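Local coordinates for histidine--tRNA ligase (Thermus thermophilus, PDB 1H4V), which catalyses the ATP-dependent attachment of L-histidine to tRNA(His), releasing AMP and diphosphate, and works as a homodimer of the class II synthetase family, at residues 37-42 against 104-109; 81-86 against 126-131; 332-337 against 381-386; 336-341 against 361-366. One frame throughout, in Å; residues are numbered along the deposited sequence.

Contact 1: 37-42 against 104-109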
loop_
_atom_site.group_PDB
_atom_site.type_symbol
_atom_site.label_atom_id
_atom_site.label_comp_id
_atom_site.label_asym_id
_atom_site.label_seq_id
_atom_site.Cartn_x
_atom_site.Cartn_y
_atom_site.Cartn_z
ATOM N N LEU A 37 12.364 1.030 10.991
ATOM C CA LEU A 37 12.552 1.414 9.591
ATOM C C LEU A 37 11.444 0.741 8.767
ATOM O O LEU A 37 11.158 -0.439 8.968
ATOM C CB LEU A 37 13.924 0.926 9.134
ATOM C CG LEU A 37 14.420 1.161 7.710
ATOM C CD1 LEU A 37 14.488 2.659 7.410
ATOM C CD2 LEU A 37 15.807 0.529 7.577
ATOM N N GLU A 38 10.815 1.469 7.851
ATOM C CA GLU A 38 9.747 0.855 7.067
ATOM C C GLU A 38 10.281 -0.062 5.985
ATOM O O GLU A 38 11.201 0.280 5.248
ATOM C CB GLU A 38 8.819 1.895 6.417
ATOM C CG GLU A 38 7.607 1.205 5.743
ATOM C CD GLU A 38 6.564 2.159 5.180
ATOM O OE1 GLU A 38 5.550 1.662 4.641
ATOM O OE2 GLU A 38 6.742 3.394 5.268
ATOM N N LEU A 39 9.680 -1.235 5.887
ATOM C CA LEU A 39 10.095 -2.217 4.898
ATOM C C LEU A 39 8.874 -2.801 4.178
ATOM O O LEU A 39 7.867 -3.130 4.812
ATOM C CB LEU A 39 10.886 -3.318 5.613
ATOM C CG LEU A 39 11.399 -4.602 4.953
ATOM C CD1 LEU A 39 10.223 -5.434 4.551
ATOM C CD2 LEU A 39 12.293 -4.290 3.759
ATOM N N VAL A 40 8.946 -2.898 2.855
ATOM C CA VAL A 40 7.849 -3.489 2.092
ATOM C C VAL A 40 8.386 -4.718 1.345
ATOM O O VAL A 40 9.251 -4.589 0.477
ATOM C CB VAL A 40 7.249 -2.511 1.042
ATOM C CG1 VAL A 40 6.108 -3.209 0.304
ATOM C CG2 VAL A 40 6.731 -1.233 1.715
ATOM N N THR A 41 7.895 -5.905 1.690
ATOM C CA THR A 41 8.345 -7.115 1.011
ATOM C C THR A 41 7.388 -7.448 -0.119
ATOM O O THR A 41 6.307 -6.860 -0.222
ATOM C CB THR A 41 8.406 -8.322 1.966
ATOM O OG1 THR A 41 7.089 -8.639 2.436
ATOM C CG2 THR A 41 9.295 -8.009 3.145
ATOM N N PRO A 42 7.773 -8.392 -0.992
ATOM C CA PRO A 42 6.894 -8.760 -2.105
ATOM C C PRO A 42 5.615 -9.468 -1.668
ATOM O O PRO A 42 5.533 -10.029 -0.575
ATOM C CB PRO A 42 7.786 -9.659 -2.960
ATOM C CG PRO A 42 9.148 -9.085 -2.729
ATOM C CD PRO A 42 9.137 -8.899 -1.227
ATOM N N LEU A 104 12.283 -3.070 12.458
ATOM C CA LEU A 104 11.578 -2.930 11.183
ATOM C C LEU A 104 10.075 -2.993 11.375
ATOM O O LEU A 104 9.576 -3.600 12.325
ATOM C CB LEU A 104 11.984 -4.049 10.217
ATOM C CG LEU A 104 13.470 -4.323 9.961
ATOM C CD1 LEU A 104 13.603 -5.684 9.297
ATOM C CD2 LEU A 104 14.077 -3.245 9.094
ATOM N N TRP A 105 9.345 -2.351 10.478
ATOM C CA TRP A 105 7.901 -2.414 10.546
ATOM C C TRP A 105 7.393 -2.447 9.123
ATOM O O TRP A 105 8.086 -2.035 8.184
ATOM C CB TRP A 105 7.298 -1.235 11.324
ATOM C CG TRP A 105 7.187 0.039 10.560
ATOM C CD1 TRP A 105 8.146 0.999 10.414
ATOM C CD2 TRP A 105 6.041 0.499 9.842
ATOM N NE1 TRP A 105 7.666 2.035 9.649
ATOM C CE2 TRP A 105 6.378 1.754 9.280
ATOM C CE3 TRP A 105 4.763 -0.029 9.611
ATOM C CZ2 TRP A 105 5.476 2.500 8.505
ATOM C CZ3 TRP A 105 3.864 0.716 8.838
ATOM C CH2 TRP A 105 4.232 1.967 8.293
ATOM N N MET A 106 6.172 -2.942 8.972
ATOM C CA MET A 106 5.569 -3.077 7.666
ATOM C C MET A 106 4.055 -3.183 7.801
ATOM O O MET A 106 3.524 -3.660 8.807
ATOM C CB MET A 106 6.147 -4.335 7.000
ATOM C CG MET A 106 5.508 -4.788 5.694
ATOM S SD MET A 106 6.490 -6.148 4.973
ATOM C CE MET A 106 5.709 -7.620 5.671
ATOM N N ALA A 107 3.364 -2.710 6.778
ATOM C CA ALA A 107 1.923 -2.774 6.733
ATOM C C ALA A 107 1.608 -3.280 5.339
ATOM O O ALA A 107 2.196 -2.823 4.361
ATOM C CB ALA A 107 1.325 -1.396 6.948
ATOM N N GLY A 108 0.696 -4.234 5.234
ATOM C CA GLY A 108 0.361 -4.728 3.914
ATOM C C GLY A 108 -0.605 -5.889 3.923
ATOM O O GLY A 108 -0.995 -6.368 4.977
ATOM N N PRO A 109 -1.019 -6.361 2.749
ATOM C CA PRO A 109 -1.955 -7.484 2.690
ATOM C C PRO A 109 -1.329 -8.845 2.994
ATOM O O PRO A 109 -0.143 -9.059 2.745
ATOM C CB PRO A 109 -2.488 -7.401 1.262
ATOM C CG PRO A 109 -1.331 -6.881 0.515
ATOM C CD PRO A 109 -0.841 -5.762 1.415
HETATM O O HOH W 1 5.014 -0.841 4.696
#
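The side chain of Glu38 lies across the indole of Trp105. Its CB is 3.4 Å from Trp105 NE1. CG stands 3.6 Å above one face of the ring, displaced toward the rim. CD lies out past the rim, 3.5 Å from Trp105 CZ2. The chain is extended, with CG anti to the backbone N (chi1 -173°), and the carboxylate is 27° from the indole plane. OE1 takes a bond from water 1, which in turn accepts from Ala107 N. OE2 forms a salt bridge with Arg28 and a hydrogen bond with Gln21 of the second subunit. The backbones pair in parallel: strand 37-38, the outermost strand of the class II catalytic sheet within this chain, with strand 102-111, the first strand of the family's motif 2. Trp105 N donates to Leu37 O, and Leu39 N donates to Trp105 O at 2.9 Å. Trp105 NE1 donates to Glu32 OE2. An alanine in place of Trp105 would probably leave Glu32 OE2 without this donor and the Glu38 chain without the ring it lies across. Farther on, Met106 CG is 3.0 Å from Leu39 O. Met106 SD accepts a weak bond from Thr41 N and lies 3.8 Å from Leu39 CD1.

Contact 2: 81-86 against 126-131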
loop_
_atom_site.group_PDB
_atom_site.type_symbol
_atom_site.label_atom_id
_atom_site.label_comp_id
_atom_site.label_asym_id
_atom_site.label_seq_id
_atom_site.Cartn_x
_atom_site.Cartn_y
_atom_site.Cartn_z
ATOM N N GLU A 81 2.057 -14.309 6.218
ATOM C CA GLU A 81 2.489 -13.674 7.465
ATOM C C GLU A 81 3.593 -12.682 7.130
ATOM O O GLU A 81 4.130 -12.691 6.028
ATOM C CB GLU A 81 3.056 -14.717 8.436
ATOM C CG GLU A 81 4.329 -15.375 7.918
ATOM C CD GLU A 81 5.159 -16.008 9.020
ATOM O OE1 GLU A 81 4.633 -16.894 9.728
ATOM O OE2 GLU A 81 6.339 -15.617 9.181
ATOM N N GLY A 82 3.955 -11.848 8.094
ATOM C CA GLY A 82 4.996 -10.873 7.843
ATOM C C GLY A 82 6.379 -11.199 8.368
ATOM O O GLY A 82 7.376 -10.885 7.709
ATOM N N THR A 83 6.441 -11.838 9.534
ATOM C CA THR A 83 7.716 -12.155 10.189
ATOM C C THR A 83 8.767 -12.869 9.352
ATOM O O THR A 83 9.885 -12.375 9.236
ATOM C CB THR A 83 7.504 -12.962 11.495
ATOM O OG1 THR A 83 6.530 -12.298 12.316
ATOM C CG2 THR A 83 8.823 -13.056 12.281
ATOM N N ALA A 84 8.423 -14.021 8.776
ATOM C CA ALA A 84 9.382 -14.761 7.960
ATOM C C ALA A 84 9.907 -13.921 6.792
ATOM O O ALA A 84 11.089 -13.991 6.455
ATOM C CB ALA A 84 8.759 -16.050 7.434
ATOM N N ALA A 85 9.029 -13.136 6.178
ATOM C CA ALA A 85 9.419 -12.283 5.053
ATOM C C ALA A 85 10.404 -11.209 5.502
ATOM O O ALA A 85 11.353 -10.888 4.790
ATOM C CB ALA A 85 8.193 -11.629 4.441
ATOM N N MET A 86 10.177 -10.655 6.685
ATOM C CA MET A 86 11.058 -9.616 7.215
ATOM C C MET A 86 12.408 -10.195 7.593
ATOM O O MET A 86 13.436 -9.583 7.308
ATOM C CB MET A 86 10.389 -8.914 8.403
ATOM C CG MET A 86 9.161 -8.141 7.935
ATOM S SD MET A 86 8.012 -7.620 9.193
ATOM C CE MET A 86 8.811 -6.077 9.718
ATOM N N GLN A 126 -2.285 -6.339 7.796
ATOM C CA GLN A 126 -1.777 -6.266 9.143
ATOM C C GLN A 126 -0.540 -5.422 9.205
ATOM O O GLN A 126 0.119 -5.180 8.185
ATOM C CB GLN A 126 -1.511 -7.661 9.735
ATOM C CG GLN A 126 -0.593 -8.581 8.988
ATOM C CD GLN A 126 -0.284 -9.848 9.800
ATOM O OE1 GLN A 126 -1.188 -10.485 10.353
ATOM N NE2 GLN A 126 0.995 -10.213 9.873
ATOM N N VAL A 127 -0.263 -4.926 10.402
ATOM C CA VAL A 127 0.920 -4.123 10.629
ATOM C C VAL A 127 1.885 -5.013 11.380
ATOM O O VAL A 127 1.496 -5.675 12.338
ATOM C CB VAL A 127 0.596 -2.882 11.478
ATOM C CG1 VAL A 127 1.892 -2.225 11.949
ATOM C CG2 VAL A 127 -0.248 -1.901 10.658
ATOM N N ASN A 128 3.133 -5.055 10.937
ATOM C CA ASN A 128 4.134 -5.878 11.604
ATOM C C ASN A 128 5.265 -5.027 12.126
ATOM O O ASN A 128 5.662 -4.054 11.490
ATOM C CB ASN A 128 4.734 -6.927 10.657
ATOM C CG ASN A 128 3.842 -8.140 10.477
ATOM O OD1 ASN A 128 2.900 -8.126 9.687
ATOM N ND2 ASN A 128 4.136 -9.198 11.215
ATOM N N TYR A 129 5.774 -5.409 13.286
ATOM C CA TYR A 129 6.901 -4.736 13.905
ATOM C C TYR A 129 7.871 -5.845 14.307
ATOM O O TYR A 129 7.473 -6.829 14.924
ATOM C CB TYR A 129 6.487 -3.980 15.161
ATOM C CG TYR A 129 7.687 -3.533 15.967
ATOM C CD1 TYR A 129 8.487 -2.469 15.538
ATOM C CD2 TYR A 129 8.047 -4.195 17.135
ATOM C CE1 TYR A 129 9.614 -2.078 16.255
ATOM C CE2 TYR A 129 9.173 -3.818 17.859
ATOM C CZ TYR A 129 9.950 -2.758 17.413
ATOM O OH TYR A 129 11.059 -2.383 18.130
ATOM N N GLU A 130 9.139 -5.669 13.976
ATOM C CA GLU A 130 10.152 -6.664 14.287
ATOM C C GLU A 130 11.475 -6.018 14.737
ATOM O O GLU A 130 11.985 -5.094 14.098
ATOM C CB GLU A 130 10.388 -7.525 13.038
ATOM C CG GLU A 130 10.026 -9.001 13.155
ATOM C CD GLU A 130 8.606 -9.279 13.637
ATOM O OE1 GLU A 130 8.466 -9.967 14.665
ATOM O OE2 GLU A 130 7.632 -8.832 12.995
ATOM N N ALA A 131 12.010 -6.507 15.850
ATOM C CA ALA A 131 13.286 -6.045 16.398
ATOM C C ALA A 131 14.191 -7.270 16.334
ATOM O O ALA A 131 14.037 -8.199 17.118
ATOM C CB ALA A 131 13.108 -5.601 17.842
#
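Met86 and Asn128 meet where the start of helix 83-92 packs on strand 123-132, the second strand of the motif 2 hairpin in the class II catalytic sheet. Met86, Gly82, Asn128 and Glu130 make the buried side. Met86 SD lies 3.7 Å from Asn128 CB, the two side chains crossing at a slant. The methionine chain bends at chi3 (84°), and its CE lies 4.0 Å from Glu130 CB. Leu104, on the neighbouring strand 102-111, also touches Met86. Gly82 CA sits 3.9 Å from Asn128 ND2, and a CB here would run into Asn128 OD1. The lack of a side chain lets the helix start come this near the strand. Glu130 OE2 is covered without a partner in this ligand-free model, while OE1 has a weak bond with Tyr288 OH.

Glu81, Thr83 and Gln126 form the more open end, each partly exposed. Thr83 OG1 is 3.7 Å from Glu130 OE2, and the two side chains cross at about a right angle. Glu81 turns its tip from the strand: OE2 caps the helix by accepting from Ala84 N at 2.7 Å, and OE1 forms a salt bridge with Lys52. Gln126 NE2 stands 3.8 Å from Gly82 N. The same NE2 donates to Asn128 OD1 at 2.8 Å, in the carbonyl plane and on a lone pair.

Contact 3: 332-337 against 381-386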
loop_
_atom_site.group_PDB
_atom_site.type_symbol
_atom_site.label_atom_id
_atom_site.label_comp_id
_atom_site.label_asym_id
_atom_site.label_seq_id
_atom_site.Cartn_x
_atom_site.Cartn_y
_atom_site.Cartn_z
ATOM N N TYR A 332 -16.388 24.491 -6.755
ATOM C CA TYR A 332 -17.218 23.681 -7.638
ATOM C C TYR A 332 -17.820 24.634 -8.672
ATOM O O TYR A 332 -18.709 25.430 -8.362
ATOM C CB TYR A 332 -18.339 22.978 -6.875
ATOM C CG TYR A 332 -19.039 21.936 -7.716
ATOM C CD1 TYR A 332 -18.384 20.766 -8.093
ATOM C CD2 TYR A 332 -20.330 22.145 -8.188
ATOM C CE1 TYR A 332 -18.994 19.831 -8.928
ATOM C CE2 TYR A 332 -20.950 21.217 -9.024
ATOM C CZ TYR A 332 -20.276 20.065 -9.391
ATOM O OH TYR A 332 -20.875 19.157 -10.237
ATOM N N LEU A 333 -17.315 24.548 -9.899
ATOM C CA LEU A 333 -17.739 25.397 -11.011
ATOM C C LEU A 333 -18.992 24.933 -11.732
ATOM O O LEU A 333 -19.097 23.780 -12.146
ATOM C CB LEU A 333 -16.606 25.512 -12.026
ATOM C CG LEU A 333 -15.521 26.514 -11.655
ATOM C CD1 LEU A 333 -14.227 26.194 -12.388
ATOM C CD2 LEU A 333 -16.020 27.915 -11.988
ATOM N N ILE A 334 -19.937 25.853 -11.901
ATOM C CA ILE A 334 -21.197 25.543 -12.568
ATOM C C ILE A 334 -21.286 26.287 -13.901
ATOM O O ILE A 334 -21.448 27.512 -13.933
ATOM C CB ILE A 334 -22.419 25.957 -11.704
ATOM C CG1 ILE A 334 -22.467 25.134 -10.425
ATOM C CG2 ILE A 334 -23.717 25.791 -12.492
ATOM C CD1 ILE A 334 -21.428 25.499 -9.426
ATOM N N PRO A 335 -21.166 25.562 -15.025
ATOM C CA PRO A 335 -21.253 26.216 -16.339
ATOM C C PRO A 335 -22.736 26.458 -16.614
ATOM O O PRO A 335 -23.561 25.590 -16.350
ATOM C CB PRO A 335 -20.637 25.182 -17.288
ATOM C CG PRO A 335 -20.965 23.880 -16.632
ATOM C CD PRO A 335 -20.759 24.151 -15.155
ATOM N N LEU A 336 -23.087 27.643 -17.101
ATOM C CA LEU A 336 -24.491 27.936 -17.372
ATOM C C LEU A 336 -24.875 27.643 -18.814
ATOM O O LEU A 336 -26.034 27.358 -19.106
ATOM C CB LEU A 336 -24.801 29.387 -17.009
ATOM C CG LEU A 336 -24.521 29.647 -15.530
ATOM C CD1 LEU A 336 -24.790 31.102 -15.187
ATOM C CD2 LEU A 336 -25.387 28.720 -14.694
ATOM N N THR A 337 -23.905 27.716 -19.714
ATOM C CA THR A 337 -24.173 27.414 -21.113
ATOM C C THR A 337 -23.290 26.235 -21.491
ATOM O O THR A 337 -22.391 25.857 -20.736
ATOM C CB THR A 337 -23.843 28.600 -22.058
ATOM O OG1 THR A 337 -22.443 28.900 -21.988
ATOM C CG2 THR A 337 -24.651 29.825 -21.676
ATOM N N ALA A 381 -18.564 28.248 -4.745
ATOM C CA ALA A 381 -19.294 27.806 -5.917
ATOM C C ALA A 381 -18.875 28.829 -6.970
ATOM O O ALA A 381 -18.634 29.990 -6.640
ATOM C CB ALA A 381 -20.783 27.874 -5.676
ATOM N N GLY A 382 -18.751 28.399 -8.221
ATOM C CA GLY A 382 -18.357 29.316 -9.274
ATOM C C GLY A 382 -19.370 29.248 -10.395
ATOM O O GLY A 382 -19.935 28.186 -10.670
ATOM N N PHE A 383 -19.618 30.372 -11.047
ATOM C CA PHE A 383 -20.580 30.379 -12.129
ATOM C C PHE A 383 -20.006 30.971 -13.396
ATOM O O PHE A 383 -19.398 32.044 -13.378
ATOM C CB PHE A 383 -21.842 31.139 -11.715
ATOM C CG PHE A 383 -22.537 30.539 -10.535
ATOM C CD1 PHE A 383 -22.075 30.777 -9.245
ATOM C CD2 PHE A 383 -23.635 29.699 -10.712
ATOM C CE1 PHE A 383 -22.696 30.184 -8.146
ATOM C CE2 PHE A 383 -24.265 29.100 -9.616
ATOM C CZ PHE A 383 -23.795 29.343 -8.336
ATOM N N LEU A 384 -20.194 30.250 -14.496
ATOM C CA LEU A 384 -19.706 30.691 -15.792
ATOM C C LEU A 384 -20.832 30.684 -16.819
ATOM O O LEU A 384 -21.359 29.631 -17.189
ATOM C CB LEU A 384 -18.572 29.792 -16.275
ATOM C CG LEU A 384 -17.231 29.854 -15.548
ATOM C CD1 LEU A 384 -16.325 28.761 -16.105
ATOM C CD2 LEU A 384 -16.589 31.216 -15.747
ATOM N N GLY A 385 -21.200 31.873 -17.266
ATOM C CA GLY A 385 -22.247 31.997 -18.251
ATOM C C GLY A 385 -21.771 32.891 -19.373
ATOM O O GLY A 385 -20.613 33.329 -19.397
ATOM N N GLU A 386 -22.679 33.168 -20.301
ATOM C CA GLU A 386 -22.389 34.011 -21.447
ATOM C C GLU A 386 -21.750 35.324 -21.012
ATOM O O GLU A 386 -20.755 35.757 -21.593
ATOM C CB GLU A 386 -23.681 34.282 -22.205
ATOM C CG GLU A 386 -23.486 34.827 -23.593
ATOM C CD GLU A 386 -24.798 35.016 -24.317
ATOM O OE1 GLU A 386 -24.760 35.247 -25.542
ATOM O OE2 GLU A 386 -25.867 34.939 -23.662
#
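The ring of Phe383 meets Leu336 and Ile334. Leu336 CD2 comes to its edge, near the ring plane, 4.5 Å from Phe383 CD2. Ile334 CB approaches the same CD2 obliquely at 4.1 Å. Pro366 and Leu370 of helix 366-375 also touch Phe383. The Tyr332 ring packs instead on Ala360 and Arg376. The Pro335 ring lies on the other face of the sheet, with Leu333 and Leu384, where Ala340 and Val341 of helix 338-351 pack on it. The two strands are parallel neighbours in the mixed sheet of the anticodon-binding domain, and helices 338-351 and 366-375 cover its two faces. Four backbone hydrogen bonds join the two strands. Gly382 N donates to Tyr332 O, Ile334 N to Gly382 O at 2.6 Å, Leu384 N to Ile334 O at 3.1 Å, and Leu336 N to Leu384 O. Leu333 CG stands anti to the carbonyl carbon (chi1 -80°). Gly382 leaves room for the end of this side chain, whose CD2 sits 3.8 Å from Gly382 CA; a CB there would clash with it. Leu333 CD2 also reaches Leu384 CD1 at 4.2 Å. Past the strand ends, Leu336 CB packs 3.9 Å from Gly385 CA.

Contact 4: 336-341 against 361-366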
loop_
_atom_site.group_PDB
_atom_site.type_symbol
_atom_site.label_atom_id
_atom_site.label_comp_id
_atom_site.label_asym_id
_atom_site.label_seq_id
_atom_site.Cartn_x
_atom_site.Cartn_y
_atom_site.Cartn_z
ATOM N N LEU A 336 -23.087 27.643 -17.101
ATOM C CA LEU A 336 -24.491 27.936 -17.372
ATOM C C LEU A 336 -24.875 27.643 -18.814
ATOM O O LEU A 336 -26.034 27.358 -19.106
ATOM C CB LEU A 336 -24.801 29.387 -17.009
ATOM C CG LEU A 336 -24.521 29.647 -15.530
ATOM C CD1 LEU A 336 -24.790 31.102 -15.187
ATOM C CD2 LEU A 336 -25.387 28.720 -14.694
ATOM N N THR A 337 -23.905 27.716 -19.714
ATOM C CA THR A 337 -24.173 27.414 -21.113
ATOM C C THR A 337 -23.290 26.235 -21.491
ATOM O O THR A 337 -22.391 25.857 -20.736
ATOM C CB THR A 337 -23.843 28.600 -22.058
ATOM O OG1 THR A 337 -22.443 28.900 -21.988
ATOM C CG2 THR A 337 -24.651 29.825 -21.676
ATOM N N GLU A 338 -23.544 25.668 -22.666
ATOM C CA GLU A 338 -22.786 24.533 -23.149
ATOM C C GLU A 338 -21.345 24.922 -23.454
ATOM O O GLU A 338 -20.432 24.127 -23.256
ATOM C CB GLU A 338 -23.442 23.963 -24.404
ATOM C CG GLU A 338 -22.913 22.593 -24.783
ATOM C CD GLU A 338 -23.399 21.496 -23.845
ATOM O OE1 GLU A 338 -22.748 20.429 -23.795
ATOM O OE2 GLU A 338 -24.435 21.691 -23.168
ATOM N N GLU A 339 -21.139 26.139 -23.942
ATOM C CA GLU A 339 -19.787 26.601 -24.260
ATOM C C GLU A 339 -18.982 26.829 -22.983
ATOM O O GLU A 339 -17.753 26.741 -22.992
ATOM C CB GLU A 339 -19.820 27.909 -25.064
ATOM C CG GLU A 339 -18.431 28.492 -25.337
ATOM C CD GLU A 339 -18.451 29.958 -25.774
ATOM O OE1 GLU A 339 -17.357 30.567 -25.822
ATOM O OE2 GLU A 339 -19.545 30.502 -26.068
ATOM N N ALA A 340 -19.681 27.111 -21.888
ATOM C CA ALA A 340 -19.035 27.370 -20.612
ATOM C C ALA A 340 -18.496 26.099 -19.941
ATOM O O ALA A 340 -17.658 26.173 -19.044
ATOM C CB ALA A 340 -20.005 28.088 -19.688
ATOM N N VAL A 341 -18.978 24.939 -20.376
ATOM C CA VAL A 341 -18.534 23.658 -19.827
ATOM C C VAL A 341 -17.019 23.529 -20.014
ATOM O O VAL A 341 -16.288 23.214 -19.081
ATOM C CB VAL A 341 -19.228 22.487 -20.546
ATOM C CG1 VAL A 341 -18.646 21.162 -20.074
ATOM C CG2 VAL A 341 -20.720 22.540 -20.309
ATOM N N LEU A 361 -20.291 18.721 -15.776
ATOM C CA LEU A 361 -20.091 18.511 -17.208
ATOM C C LEU A 361 -21.221 18.995 -18.100
ATOM O O LEU A 361 -21.066 19.038 -19.316
ATOM C CB LEU A 361 -19.841 17.037 -17.510
ATOM C CG LEU A 361 -18.384 16.606 -17.647
ATOM C CD1 LEU A 361 -18.344 15.124 -18.047
ATOM C CD2 LEU A 361 -17.686 17.470 -18.692
ATOM N N ALA A 362 -22.358 19.348 -17.515
ATOM C CA ALA A 362 -23.486 19.826 -18.308
ATOM C C ALA A 362 -24.020 21.122 -17.726
ATOM O O ALA A 362 -23.842 21.396 -16.543
ATOM C CB ALA A 362 -24.594 18.776 -18.335
ATOM N N PRO A 363 -24.670 21.952 -18.555
ATOM C CA PRO A 363 -25.203 23.209 -18.020
ATOM C C PRO A 363 -26.372 22.918 -17.088
ATOM O O PRO A 363 -26.914 21.813 -17.081
ATOM C CB PRO A 363 -25.662 23.957 -19.270
ATOM C CG PRO A 363 -24.782 23.396 -20.356
ATOM C CD PRO A 363 -24.766 21.925 -20.025
ATOM N N ARG A 364 -26.744 23.912 -16.295
ATOM C CA ARG A 364 -27.872 23.796 -15.385
ATOM C C ARG A 364 -28.187 25.192 -14.859
ATOM O O ARG A 364 -27.399 26.119 -15.031
ATOM C CB ARG A 364 -27.550 22.836 -14.228
ATOM C CG ARG A 364 -26.417 23.285 -13.333
ATOM C CD ARG A 364 -25.148 22.471 -13.559
ATOM N NE ARG A 364 -25.188 21.159 -12.911
ATOM C CZ ARG A 364 -25.256 20.000 -13.558
ATOM N NH1 ARG A 364 -25.297 19.974 -14.885
ATOM N NH2 ARG A 364 -25.271 18.863 -12.877
ATOM N N LYS A 365 -29.348 25.348 -14.238
ATOM C CA LYS A 365 -29.737 26.644 -13.700
ATOM C C LYS A 365 -28.807 26.995 -12.538
ATOM O O LYS A 365 -28.299 26.104 -11.846
ATOM C CB LYS A 365 -31.187 26.603 -13.214
ATOM C CG LYS A 365 -32.200 26.186 -14.274
ATOM C CD LYS A 365 -32.233 27.164 -15.432
ATOM C CE LYS A 365 -33.392 26.858 -16.368
ATOM N NZ LYS A 365 -34.704 26.925 -15.657
ATOM N N PRO A 366 -28.573 28.299 -12.310
ATOM C CA PRO A 366 -27.697 28.748 -11.227
ATOM C C PRO A 366 -28.088 28.152 -9.884
ATOM O O PRO A 366 -27.239 27.675 -9.137
ATOM C CB PRO A 366 -27.871 30.264 -11.249
ATOM C CG PRO A 366 -28.124 30.546 -12.686
ATOM C CD PRO A 366 -29.099 29.451 -13.062
HETATM O O HOH W 2 -20.368 19.226 -22.266
#
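Val341, the buried residue here, packs on Leu361. Van der Waals packing carries most of the contact. Val341 CG1, anti to the backbone N (chi1 174°), touches the carbonyl oxygen Leu361 O at 3.3 Å and lies 4.1 Å from Leu361 CD2. Its other branch, CG2, faces Pro363 CD at 4.1 Å. An alanine in place of Val341 would probably open a gap beside Leu361 and Pro363, since both methyl groups that touch them would be gone. Val341 also packs on Ile138 of the second subunit, and Leu361 on Pro101 of that subunit. The Pro363 ring fits against the turn before the helix. Its CB is 3.4 Å from Leu336 O, and its CG packs on the Thr337 carbonyl carbon. The Glu338 chain bends at chi2 (73°), and OE2 packs 3.2 Å from Pro363 CD. Leu336 reaches further along the loop, where its CD2 meets Pro366 CG at 3.9 Å and also touches the carbonyl oxygen of Arg364.

One polar bridge joins the segments: water 2 donates to Glu338 OE1 and to Leu361 O. Other bonds stay within one segment. Thr337 is the N-cap residue of helix 338-351, and its OG1 accepts from Ala340 N at 3.3 Å. Arg364 NH1 gives weak bonds to the carbonyls of Ala362 and Pro363, while NE forms a salt bridge with Glu372.

In the anticodon-binding domain, segment 361-366 links strand 357-359 to helix 366-375. It lies against the first turn of helix 338-351, where Val341 also packs on Pro335 of strand 331-335.

In the fold
Contacts 1 and 2 belong to the catalytic region and have centres 7 Å apart. They join through neighbouring strands 102-111 and 123-132, where Met106 O and Asn128 N, 2.6 Å apart, probably form a hydrogen bond. These strands form motif 2 of the class II active site, which holds no ligand here. Contacts 3 and 4 lie in the anticodon-binding domain, with centres 6 Å apart. Strand 331-335 leads through their shared Leu336 and Thr337 into helix 338-351. The two pairs are well separated: contacts 1 and 3 have centres about 46 Å apart and nearest atoms about 33 Å apart. Both contacts 1 and 4 touch the second subunit, so each domain meets the dimer partner.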